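Local coordinates for afamin (Homo sapiens, PDB 6FAK), which carries hydrophobic molecules in body fluids, binding vitamin E and keeping lipidated Wnt proteins soluble and active, at residues I229-L234 with P326-A331; T415-Q420 with P487-L492; V427-K432 with G459-V464. All coordinates share one frame; numbering follows the deposited sequence.

In the fold
Afamin is a mainly helical member of the albumin family, with three albumin repeats in one chain. Contact 1 comes first along the chain and joins helices 231-250 and 326-339 of the second repeat, the one with the hydrophobic ligand pocket. Contacts 2 and 3 both belong to the third repeat, and contact 3 is nested within the loop that contact 2 closes. Helices 376-417 and 423-440 follow each other in the chain, the two centres lie about 12 Å apart, and F489 packs on L461 and C462, so the contacts adjoin. Contact 1 touches neither, its centre about 36 and 33 Å from those of contacts 2 and 3 and its nearest atoms about 19 and 22 Å away.

Contact 1: residues I229-L234 with P326-A331; sequences IEFKEL and PDTFFA
F231 reaches across from the first turn of helix 231-250 and meets helix 326-339 mainly with the far end of its ring. T328 lies at the ring edge, close to its plane, and touches it with CG2, 4.0 Å from F231 CE2; the two side chains slant across each other. A331 meets the ring obliquely: its carbonyl carbon is 3.8 Å from F231 CE1, while its CB is 4.1 Å from F231 CZ. The small alanine lets the ring come close to the helix backbone. F231 extends across because CG stands anti to the backbone N (chi1 -177°). This joins two helices of the second albumin repeat, and segment 229-234 belongs to the region that forms the pocket for hydrophobic ligands. The same ring makes a cation-pi contact with K332 and meets the ring of F335, so an aromatic residue suits this place. T328 divides its roles, giving its methyl to F231 and its OG1 to a hydrogen bond with D325. Just before F231, E230 is the N-cap of its helix: the K232 amide N donates to E230 OE1 at 3.0 Å, nearly straight at 172° but from above the carboxylate plane.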
loop_
_atom_site.group_PDB
_atom_site.type_symbol
_atom_site.label_atom_id
_atom_site.label_comp_id
_atom_site.label_asym_id
_atom_site.label_seq_id
_atom_site.Cartn_x
_atom_site.Cartn_y
_atom_site.Cartn_z
ATOM N N ILE A 229 -6.661 -11.939 23.636
ATOM C CA ILE A 229 -7.933 -11.207 23.690
ATOM C C ILE A 229 -9.143 -12.138 23.698
ATOM O O ILE A 229 -9.101 -13.185 23.058
ATOM C CB ILE A 229 -8.019 -10.229 22.479
ATOM C CG1 ILE A 229 -9.110 -9.177 22.658
ATOM C CG2 ILE A 229 -8.224 -10.991 21.154
ATOM C CD1 ILE A 229 -9.083 -8.169 21.512
ATOM N N GLU A 230 -10.226 -11.771 24.395
ATOM C CA GLU A 230 -11.531 -12.515 24.321
ATOM C C GLU A 230 -12.295 -12.187 23.068
ATOM O O GLU A 230 -12.272 -11.032 22.607
ATOM C CB GLU A 230 -12.442 -12.272 25.547
ATOM C CG GLU A 230 -13.821 -11.584 25.331
ATOM C CD GLU A 230 -15.091 -12.442 25.596
ATOM O OE1 GLU A 230 -15.475 -13.326 24.741
ATOM O OE2 GLU A 230 -15.782 -12.157 26.636
ATOM N N PHE A 231 -13.047 -13.169 22.563
ATOM C CA PHE A 231 -13.769 -13.018 21.302
ATOM C C PHE A 231 -14.670 -11.767 21.278
ATOM O O PHE A 231 -14.619 -10.978 20.348
ATOM C CB PHE A 231 -14.523 -14.300 20.955
ATOM C CG PHE A 231 -15.235 -14.249 19.630
ATOM C CD1 PHE A 231 -14.518 -14.138 18.455
ATOM C CD2 PHE A 231 -16.613 -14.321 19.554
ATOM C CE1 PHE A 231 -15.160 -14.079 17.235
ATOM C CE2 PHE A 231 -17.258 -14.278 18.335
ATOM C CZ PHE A 231 -16.525 -14.153 17.172
ATOM N N LYS A 232 -15.489 -11.587 22.302
ATOM C CA LYS A 232 -16.388 -10.455 22.345
ATOM C C LYS A 232 -15.656 -9.113 22.278
ATOM O O LYS A 232 -16.102 -8.197 21.584
ATOM C CB LYS A 232 -17.316 -10.528 23.571
ATOM C CG LYS A 232 -18.396 -11.537 23.379
ATOM C CD LYS A 232 -19.326 -11.650 24.599
ATOM C CE LYS A 232 -20.132 -10.398 24.994
ATOM N NZ LYS A 232 -21.233 -10.018 24.075
ATOM N N GLU A 233 -14.547 -8.982 23.014
ATOM C CA GLU A 233 -13.733 -7.770 23.004
ATOM C C GLU A 233 -13.076 -7.554 21.606
ATOM O O GLU A 233 -13.054 -6.443 21.136
ATOM C CB GLU A 233 -12.649 -7.824 24.071
ATOM C CG GLU A 233 -11.953 -6.510 24.314
ATOM C CD GLU A 233 -12.913 -5.425 24.809
ATOM O OE1 GLU A 233 -13.514 -5.595 25.899
ATOM O OE2 GLU A 233 -13.074 -4.405 24.103
ATOM N N LEU A 234 -12.567 -8.619 20.999
ATOM C CA LEU A 234 -12.061 -8.592 19.614
ATOM C C LEU A 234 -13.121 -8.095 18.609
ATOM O O LEU A 234 -12.857 -7.202 17.767
ATOM C CB LEU A 234 -11.547 -9.984 19.252
ATOM C CG LEU A 234 -10.870 -10.341 17.921
ATOM C CD1 LEU A 234 -11.842 -10.575 16.834
ATOM C CD2 LEU A 234 -9.900 -9.270 17.518
ATOM N N PRO A 326 -24.068 -17.722 10.457
ATOM C CA PRO A 326 -22.851 -18.029 9.661
ATOM C C PRO A 326 -21.741 -16.978 9.781
ATOM O O PRO A 326 -20.576 -17.342 9.934
ATOM C CB PRO A 326 -23.357 -18.185 8.206
ATOM C CG PRO A 326 -24.862 -18.203 8.283
ATOM C CD PRO A 326 -25.317 -17.764 9.666
ATOM N N ASP A 327 -22.083 -15.680 9.779
ATOM C CA ASP A 327 -21.060 -14.628 9.865
ATOM C C ASP A 327 -20.297 -14.736 11.153
ATOM O O ASP A 327 -19.080 -14.722 11.146
ATOM C CB ASP A 327 -21.642 -13.214 9.714
ATOM C CG ASP A 327 -22.215 -12.955 8.301
ATOM O OD1 ASP A 327 -21.543 -13.275 7.300
ATOM O OD2 ASP A 327 -23.369 -12.477 8.191
ATOM N N THR A 328 -21.002 -14.848 12.274
ATOM C CA THR A 328 -20.331 -14.916 13.549
ATOM C C THR A 328 -19.561 -16.234 13.724
ATOM O O THR A 328 -18.484 -16.254 14.312
ATOM C CB THR A 328 -21.297 -14.638 14.714
ATOM O OG1 THR A 328 -21.939 -13.362 14.511
ATOM C CG2 THR A 328 -20.563 -14.568 16.024
ATOM N N PHE A 329 -20.126 -17.321 13.233
ATOM C CA PHE A 329 -19.473 -18.619 13.300
ATOM C C PHE A 329 -18.087 -18.563 12.568
ATOM O O PHE A 329 -17.081 -19.032 13.074
ATOM C CB PHE A 329 -20.373 -19.664 12.611
ATOM C CG PHE A 329 -19.717 -20.994 12.420
ATOM C CD1 PHE A 329 -19.649 -21.884 13.465
ATOM C CD2 PHE A 329 -19.175 -21.340 11.218
ATOM C CE1 PHE A 329 -18.988 -23.094 13.326
ATOM C CE2 PHE A 329 -18.510 -22.557 11.061
ATOM C CZ PHE A 329 -18.426 -23.417 12.126
ATOM N N PHE A 330 -18.086 -18.050 11.332
ATOM C CA PHE A 330 -16.803 -17.864 10.593
ATOM C C PHE A 330 -15.840 -16.814 11.197
ATOM O O PHE A 330 -14.608 -16.966 11.104
ATOM C CB PHE A 330 -17.041 -17.667 9.074
ATOM C CG PHE A 330 -17.599 -18.897 8.390
ATOM C CD1 PHE A 330 -16.866 -20.063 8.338
ATOM C CD2 PHE A 330 -18.869 -18.888 7.810
ATOM C CE1 PHE A 330 -17.404 -21.215 7.753
ATOM C CE2 PHE A 330 -19.403 -20.005 7.223
ATOM C CZ PHE A 330 -18.679 -21.187 7.210
ATOM N N ALA A 331 -16.382 -15.757 11.773
ATOM C CA ALA A 331 -15.548 -14.829 12.566
ATOM C C ALA A 331 -14.837 -15.521 13.730
ATOM O O ALA A 331 -13.644 -15.300 13.959
ATOM C CB ALA A 331 -16.376 -13.641 13.082
#

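Contact 2: residues T415-Q420 with P487-L492; sequences TKIAPQ and PCFESL
I417 overlaps F489 and L492 with two different branches, its CD1 reaching the ring and its CG2 resting against the CB and carbonyl O of L492. In the third albumin repeat the contact brings the C-terminal end of the long helix 376-417 against the short helix 485-490, which is tied to helix 472-479 by the disulfide C477-C488. CD1 comes to the edge of the F489 ring, near its plane, with I417 CD1 4.2 Å from F489 CD1. I417 CG2 lies 4.2 Å from L492 CB and 4.0 Å from L492 O, and the two aliphatic side chains cross at about a right angle. The torsions explain the division: CG1 takes the crowded position between backbone N and carbonyl carbon (chi1 71°), while CG2 stands beside the backbone N. A beta-branched isoleucine suits the site because its two arms reach separate partners. F489 also stacks on F458 and packs against helix 472-479, so its large flat ring is shared among several helices. Beyond I417 the chain leaves helical geometry at A418. Beside the contact, S491 turns back to the residues before it: S491 OG donates to C488 O at 2.7 Å, in the carbonyl plane and on a lone pair, and that oxygen also accepts from S491 N.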
loop_
_atom_site.group_PDB
_atom_site.type_symbol
_atom_site.label_atom_id
_atom_site.label_comp_id
_atom_site.label_asym_id
_atom_site.label_seq_id
_atom_site.Cartn_x
_atom_site.Cartn_y
_atom_site.Cartn_z
ATOM N N THR A 415 5.441 -7.648 -17.385
ATOM C CA THR A 415 5.235 -6.944 -18.669
ATOM C C THR A 415 4.513 -7.853 -19.688
ATOM O O THR A 415 3.629 -7.399 -20.394
ATOM C CB THR A 415 6.557 -6.372 -19.216
ATOM O OG1 THR A 415 7.157 -5.524 -18.222
ATOM C CG2 THR A 415 6.326 -5.554 -20.406
ATOM N N LYS A 416 4.858 -9.131 -19.734
ATOM C CA LYS A 416 4.121 -10.095 -20.562
ATOM C C LYS A 416 2.615 -10.181 -20.256
ATOM O O LYS A 416 1.752 -10.291 -21.186
ATOM C CB LYS A 416 4.723 -11.510 -20.428
ATOM C CG LYS A 416 6.068 -11.703 -21.081
ATOM C CD LYS A 416 5.978 -11.795 -22.588
ATOM C CE LYS A 416 7.275 -12.312 -23.227
ATOM N NZ LYS A 416 7.577 -13.776 -23.116
ATOM N N ILE A 417 2.296 -10.218 -18.974
ATOM C CA ILE A 417 0.962 -10.442 -18.533
ATOM C C ILE A 417 0.111 -9.166 -18.546
ATOM O O ILE A 417 -1.095 -9.259 -18.688
ATOM C CB ILE A 417 0.839 -11.185 -17.145
ATOM C CG1 ILE A 417 1.262 -10.313 -16.010
ATOM C CG2 ILE A 417 1.582 -12.531 -17.122
ATOM C CD1 ILE A 417 0.892 -10.885 -14.671
ATOM N N ALA A 418 0.737 -8.012 -18.334
ATOM C CA ALA A 418 0.054 -6.694 -18.215
ATOM C C ALA A 418 0.766 -5.609 -19.029
ATOM O O ALA A 418 1.156 -4.586 -18.480
ATOM C CB ALA A 418 -0.072 -6.277 -16.739
ATOM N N PRO A 419 0.982 -5.873 -20.326
ATOM C CA PRO A 419 1.778 -4.959 -21.154
ATOM C C PRO A 419 1.096 -3.607 -21.383
ATOM O O PRO A 419 1.802 -2.676 -21.777
ATOM C CB PRO A 419 1.960 -5.718 -22.470
ATOM C CG PRO A 419 0.739 -6.585 -22.548
ATOM C CD PRO A 419 0.514 -7.018 -21.129
ATOM N N GLN A 420 -0.211 -3.488 -21.085
ATOM C CA GLN A 420 -0.938 -2.270 -21.256
ATOM C C GLN A 420 -0.595 -1.229 -20.177
ATOM O O GLN A 420 -0.863 -0.027 -20.366
ATOM C CB GLN A 420 -2.464 -2.527 -21.244
ATOM C CG GLN A 420 -2.985 -3.419 -22.393
ATOM C CD GLN A 420 -2.814 -4.904 -22.151
ATOM O OE1 GLN A 420 -2.471 -5.360 -21.026
ATOM N NE2 GLN A 420 -3.157 -5.686 -23.147
ATOM N N PRO A 487 -2.411 -16.273 -6.099
ATOM C CA PRO A 487 -2.478 -17.499 -6.942
ATOM C C PRO A 487 -3.079 -17.326 -8.360
ATOM O O PRO A 487 -2.580 -17.935 -9.295
ATOM C CB PRO A 487 -3.321 -18.463 -6.114
ATOM C CG PRO A 487 -3.175 -17.989 -4.698
ATOM C CD PRO A 487 -2.906 -16.514 -4.719
ATOM N N CYS A 488 -4.109 -16.503 -8.495
ATOM C CA CYS A 488 -4.716 -16.187 -9.783
ATOM C C CYS A 488 -3.705 -15.510 -10.754
ATOM O O CYS A 488 -3.537 -15.968 -11.902
ATOM C CB CYS A 488 -5.921 -15.273 -9.602
ATOM S SG CYS A 488 -6.856 -15.036 -11.109
ATOM N N PHE A 489 -3.067 -14.446 -10.278
ATOM C CA PHE A 489 -2.010 -13.755 -11.012
ATOM C C PHE A 489 -0.865 -14.678 -11.463
ATOM O O PHE A 489 -0.414 -14.576 -12.611
ATOM C CB PHE A 489 -1.468 -12.571 -10.219
ATOM C CG PHE A 489 -2.235 -11.331 -10.475
ATOM C CD1 PHE A 489 -2.071 -10.649 -11.681
ATOM C CD2 PHE A 489 -3.184 -10.875 -9.584
ATOM C CE1 PHE A 489 -2.828 -9.522 -11.973
ATOM C CE2 PHE A 489 -3.948 -9.713 -9.864
ATOM C CZ PHE A 489 -3.763 -9.034 -11.059
ATOM N N GLU A 490 -0.460 -15.602 -10.573
ATOM C CA GLU A 490 0.569 -16.618 -10.871
ATOM C C GLU A 490 0.172 -17.583 -11.976
ATOM O O GLU A 490 1.039 -18.162 -12.579
ATOM C CB GLU A 490 0.943 -17.464 -9.622
ATOM C CG GLU A 490 1.464 -16.724 -8.377
ATOM C CD GLU A 490 2.605 -15.778 -8.626
ATOM O OE1 GLU A 490 3.519 -16.131 -9.399
ATOM O OE2 GLU A 490 2.607 -14.684 -8.021
ATOM N N SER A 491 -1.109 -17.770 -12.218
ATOM C CA SER A 491 -1.575 -18.627 -13.265
ATOM C C SER A 491 -1.671 -17.988 -14.670
ATOM O O SER A 491 -1.941 -18.699 -15.617
ATOM C CB SER A 491 -2.940 -19.202 -12.881
ATOM O OG SER A 491 -4.006 -18.270 -13.131
ATOM N N LEU A 492 -1.501 -16.668 -14.786
ATOM C CA LEU A 492 -1.753 -15.956 -16.034
ATOM C C LEU A 492 -0.670 -16.218 -17.062
ATOM O O LEU A 492 0.464 -16.346 -16.732
ATOM C CB LEU A 492 -1.860 -14.447 -15.799
ATOM C CG LEU A 492 -3.031 -13.972 -14.936
ATOM C CD1 LEU A 492 -3.129 -12.450 -14.909
ATOM C CD2 LEU A 492 -4.357 -14.581 -15.377
#

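Contact 3: residues V427-K432 with G459-V464; sequences VSLGEK and GELCGV
The flat carboxylate of E460 has the amine of K432 over one of its faces: K432 NZ is 3.3 Å from E460 CD, almost directly above that carbon. The salt bridge therefore comes down on the group from above, with K432 NZ 3.2 Å from E460 OE2 and 3.8 Å from E460 OE1. OE2 is shared with K200 of helix 177-209, a second salt bridge, so two positive charges draw on one oxygen and would probably stabilise the ionised acid. K432 is extended beyond CG, which carries its amine across to the bent glutamate, and the two side chains meet at about a right angle. With E460 replaced by an alanine, K432 and K200 would probably lose their shared counter-charge, and the tie to helix 177-209 would weaken. Next to this ion pair the contact is apolar. L429 sends CD2 to within 4.1 Å of E460 CB and CD1 to 3.7 Å from L461 CD1. The branched leucine can thus touch two neighbours at once, and L461 packs further on L421 and I470. G463, the first residue to leave helical angles, has a positive phi, where a CB would jam against the carbonyl O of C462, so glycine suits the place. C462-C478 joins helix 446-462 to 472-479, and the adjacent C477 bonds to C488 of helix 485-490, the paired disulfides at neighbouring cysteines that mark the albumin fold.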
loop_
_atom_site.group_PDB
_atom_site.type_symbol
_atom_site.label_atom_id
_atom_site.label_comp_id
_atom_site.label_asym_id
_atom_site.label_seq_id
_atom_site.Cartn_x
_atom_site.Cartn_y
_atom_site.Cartn_z
ATOM N N VAL A 427 7.740 -0.943 -13.730
ATOM C CA VAL A 427 8.970 -0.795 -12.990
ATOM C C VAL A 427 8.724 -0.705 -11.481
ATOM O O VAL A 427 9.348 -1.439 -10.736
ATOM C CB VAL A 427 9.796 0.407 -13.523
ATOM C CG1 VAL A 427 10.954 0.752 -12.548
ATOM C CG2 VAL A 427 10.392 0.052 -14.874
ATOM N N SER A 428 7.805 0.154 -11.039
ATOM C CA SER A 428 7.380 0.229 -9.623
ATOM C C SER A 428 6.904 -1.100 -9.063
ATOM O O SER A 428 7.291 -1.475 -7.974
ATOM C CB SER A 428 6.312 1.294 -9.391
ATOM O OG SER A 428 7.004 2.475 -9.599
ATOM N N LEU A 429 6.053 -1.793 -9.797
ATOM C CA LEU A 429 5.525 -3.090 -9.368
ATOM C C LEU A 429 6.602 -4.166 -9.225
ATOM O O LEU A 429 6.576 -4.986 -8.296
ATOM C CB LEU A 429 4.436 -3.557 -10.359
ATOM C CG LEU A 429 3.164 -2.746 -10.349
ATOM C CD1 LEU A 429 2.220 -3.169 -11.493
ATOM C CD2 LEU A 429 2.429 -2.907 -9.044
ATOM N N GLY A 430 7.546 -4.185 -10.168
ATOM C CA GLY A 430 8.678 -5.056 -10.080
ATOM C C GLY A 430 9.548 -4.796 -8.850
ATOM O O GLY A 430 9.947 -5.754 -8.159
ATOM N N GLU A 431 9.850 -3.529 -8.570
ATOM C CA GLU A 431 10.639 -3.181 -7.376
ATOM C C GLU A 431 9.894 -3.568 -6.119
ATOM O O GLU A 431 10.468 -4.206 -5.241
ATOM C CB GLU A 431 11.038 -1.686 -7.309
ATOM C CG GLU A 431 12.492 -1.409 -7.694
ATOM C CD GLU A 431 13.540 -1.959 -6.708
ATOM O OE1 GLU A 431 14.572 -2.475 -7.162
ATOM O OE2 GLU A 431 13.358 -1.870 -5.482
ATOM N N LYS A 432 8.615 -3.221 -6.046
ATOM C CA LYS A 432 7.794 -3.635 -4.927
ATOM C C LYS A 432 7.735 -5.158 -4.771
ATOM O O LYS A 432 7.836 -5.672 -3.655
ATOM C CB LYS A 432 6.386 -3.071 -5.041
ATOM C CG LYS A 432 6.369 -1.583 -4.782
ATOM C CD LYS A 432 5.040 -0.904 -5.117
ATOM C CE LYS A 432 5.210 0.627 -5.153
ATOM N NZ LYS A 432 4.048 1.354 -5.759
ATOM N N GLY A 459 -2.546 -5.478 -4.848
ATOM C CA GLY A 459 -3.379 -4.376 -4.348
ATOM C C GLY A 459 -3.124 -3.030 -4.984
ATOM O O GLY A 459 -4.054 -2.284 -5.258
ATOM N N GLU A 460 -1.851 -2.724 -5.218
ATOM C CA GLU A 460 -1.438 -1.520 -5.969
ATOM C C GLU A 460 -1.937 -1.578 -7.431
ATOM O O GLU A 460 -2.447 -0.599 -7.978
ATOM C CB GLU A 460 0.082 -1.439 -5.993
ATOM C CG GLU A 460 0.628 -0.038 -6.100
ATOM C CD GLU A 460 0.991 0.580 -4.760
ATOM O OE1 GLU A 460 1.215 -0.145 -3.758
ATOM O OE2 GLU A 460 1.067 1.815 -4.738
ATOM N N LEU A 461 -1.735 -2.735 -8.053
ATOM C CA LEU A 461 -2.118 -2.989 -9.424
ATOM C C LEU A 461 -3.618 -2.857 -9.707
ATOM O O LEU A 461 -4.027 -2.350 -10.721
ATOM C CB LEU A 461 -1.710 -4.435 -9.787
ATOM C CG LEU A 461 -1.915 -4.995 -11.199
ATOM C CD1 LEU A 461 -1.341 -4.066 -12.212
ATOM C CD2 LEU A 461 -1.187 -6.326 -11.322
ATOM N N CYS A 462 -4.427 -3.379 -8.799
ATOM C CA CYS A 462 -5.841 -3.502 -9.035
ATOM C C CYS A 462 -6.637 -2.223 -8.811
ATOM O O CYS A 462 -7.785 -2.149 -9.241
ATOM C CB CYS A 462 -6.425 -4.624 -8.192
ATOM S SG CYS A 462 -5.751 -6.190 -8.787
ATOM N N GLY A 463 -6.036 -1.246 -8.142
ATOM C CA GLY A 463 -6.645 0.074 -8.023
ATOM C C GLY A 463 -7.257 0.291 -6.648
ATOM O O GLY A 463 -7.748 -0.677 -5.984
ATOM N N VAL A 464 -7.294 1.567 -6.249
ATOM C CA VAL A 464 -7.888 1.977 -4.991
ATOM C C VAL A 464 -9.303 2.500 -5.164
ATOM O O VAL A 464 -10.251 1.908 -4.635
ATOM C CB VAL A 464 -6.965 2.991 -4.229
ATOM C CG1 VAL A 464 -7.546 3.302 -2.871
ATOM C CG2 VAL A 464 -5.573 2.417 -4.108
#